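Local coordinates for computationally designed four-helix bundle protein (Synthetic construct, PDB 3U3B) that has no known function, being a hyperthermostable four-helix bundle whose hydrophobic core was completely redesigned by flexible-backbone computation, at residues D13-L18 against K50-T55. Sequence-based numbering, arbitrary orientation. Where two conformers were deposited one is given.
Sequences DELKEL and KEITET
I52 projects from helix 36-56 among L15, L18 and E14 of helix 3-30, its CG2 methyl turned to L15 and its CD1 methyl reaching L18 and E14. The contact is mainly apolar. I52 CG2 lies 3.8 Å from L15 CD2, with L15 CG and CD1 nearly as close; the methyl sits against the whole isopropyl fork, the side chains antiparallel, flank to flank. With CG1 anti to the carbonyl carbon (chi1 -66°), I52 CD1 comes within 3.9 Å of L18 CD1, tip to tip. More loosely, L15 CD1 lies 4.2 Å from T53 CG2, and L15 also touches M49 and L101. An alanine in place of L15 would probably open a gap beside I52 CG2 and T53 CG2 and weaken the tie to helix 84-102.

At the exposed border, I52 CD1 sits over the flat face of the E14 carboxylate, 3.9 Å from E14 CD. Side-chain hydrogen bonds lie within 50-55: buried T53 OG1 donates to K50 O, which also accepts from E54 N, and K50 NZ salt-bridges E54 OE2. The axes of 13-18 and 50-55 approach to 10.9 Å, directions 157° apart: near-antiparallel four-helix-bundle packing, consistent with the Hpt-domain family.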
# COMPACT_ATOMS: atom_id res chain seq x y z
N ASP A 13 -2.34 6.55 -12.34
CA ASP A 13 -1.43 5.57 -12.92
C ASP A 13 -0.19 5.39 -12.03
O ASP A 13 0.34 4.28 -11.90
CB ASP A 13 -1.01 5.97 -14.32
CG ASP A 13 -2.09 5.71 -15.36
OD1 ASP A 13 -3.10 5.04 -15.04
OD2 ASP A 13 -1.91 6.15 -16.52
N GLU A 14 0.26 6.47 -11.41
CA GLU A 14 1.40 6.43 -10.52
C GLU A 14 1.07 5.62 -9.27
O GLU A 14 1.89 4.83 -8.79
CB GLU A 14 1.79 7.86 -10.16
CG GLU A 14 2.92 8.02 -9.18
CD GLU A 14 3.10 9.47 -8.79
OE1 GLU A 14 2.13 10.24 -8.95
OE2 GLU A 14 4.20 9.85 -8.33
N LEU A 15 -0.16 5.78 -8.78
CA LEU A 15 -0.61 5.07 -7.60
C LEU A 15 -0.75 3.58 -7.89
O LEU A 15 -0.40 2.73 -7.05
CB LEU A 15 -1.93 5.63 -7.08
CG LEU A 15 -1.83 6.95 -6.31
CD1 LEU A 15 -3.24 7.56 -6.09
CD2 LEU A 15 -1.07 6.78 -5.00
N LYS A 16 -1.26 3.26 -9.08
CA LYS A 16 -1.36 1.86 -9.52
C LYS A 16 0.01 1.18 -9.69
O LYS A 16 0.15 -0.01 -9.39
CB LYS A 16 -2.13 1.77 -10.84
CG LYS A 16 -3.58 2.13 -10.71
CD LYS A 16 -4.25 2.10 -12.08
CE LYS A 16 -5.72 2.50 -12.00
NZ LYS A 16 -6.44 2.34 -13.31
N GLU A 17 1.00 1.93 -10.16
CA GLU A 17 2.37 1.39 -10.27
C GLU A 17 2.96 1.11 -8.87
O GLU A 17 3.59 0.06 -8.65
CB GLU A 17 3.27 2.34 -11.06
CG GLU A 17 3.26 2.08 -12.58
CD GLU A 17 4.08 3.09 -13.38
OE1 GLU A 17 4.26 4.24 -12.90
OE2 GLU A 17 4.55 2.73 -14.50
N LEU A 18 2.75 2.03 -7.93
CA LEU A 18 3.20 1.82 -6.56
C LEU A 18 2.52 0.60 -5.93
O LEU A 18 3.18 -0.17 -5.24
CB LEU A 18 2.96 3.08 -5.72
CG LEU A 18 3.77 4.29 -6.15
CD1 LEU A 18 3.25 5.53 -5.46
CD2 LEU A 18 5.25 4.09 -5.83
N LYS A 50 0.41 7.22 0.50
CA LYS A 50 -0.39 7.95 1.47
C LYS A 50 -0.22 9.45 1.28
O LYS A 50 -1.21 10.18 1.28
CB LYS A 50 0.05 7.56 2.87
CG LYS A 50 -0.58 8.33 4.03
CD LYS A 50 -2.05 8.06 4.16
CE LYS A 50 -2.56 8.55 5.52
NZ LYS A 50 -2.25 9.98 5.77
N GLU A 51 1.03 9.89 1.12
CA GLU A 51 1.35 11.29 0.81
C GLU A 51 0.57 11.75 -0.44
O GLU A 51 -0.07 12.82 -0.44
CB GLU A 51 2.85 11.47 0.58
CG GLU A 51 3.23 12.89 0.16
CD GLU A 51 4.70 13.08 -0.16
OE1 GLU A 51 5.46 12.08 -0.20
OE2 GLU A 51 5.10 14.24 -0.39
N ILE A 52 0.63 10.97 -1.51
CA ILE A 52 -0.08 11.32 -2.75
C ILE A 52 -1.60 11.42 -2.53
O ILE A 52 -2.23 12.40 -2.97
CB ILE A 52 0.22 10.32 -3.88
CG1 ILE A 52 1.68 10.42 -4.29
CG2 ILE A 52 -0.73 10.54 -5.10
CD1 ILE A 52 2.16 9.26 -5.06
N THR A 53 -2.18 10.44 -1.85
CA THR A 53 -3.63 10.44 -1.65
C THR A 53 -4.08 11.63 -0.81
O THR A 53 -5.18 12.17 -1.02
CB THR A 53 -4.14 9.15 -1.01
OG1 THR A 53 -3.44 8.93 0.23
CG2 THR A 53 -3.92 8.02 -1.94
N GLU A 54 -3.23 12.06 0.12
CA GLU A 54 -3.56 13.21 0.94
C GLU A 54 -3.56 14.47 0.08
O GLU A 54 -4.43 15.32 0.22
CB GLU A 54 -2.58 13.40 2.09
CG GLU A 54 -2.68 12.38 3.22
CD GLU A 54 -4.05 12.35 3.90
OE1 GLU A 54 -5.00 12.99 3.39
OE2 GLU A 54 -4.19 11.67 4.94
N THR A 55 -2.58 14.58 -0.80
CA THR A 55 -2.51 15.71 -1.69
C THR A 55 -3.76 15.77 -2.55
O THR A 55 -4.31 16.85 -2.79
CB THR A 55 -1.26 15.63 -2.58
OG1 THR A 55 -0.09 15.63 -1.75
CG2 THR A 55 -1.20 16.81 -3.53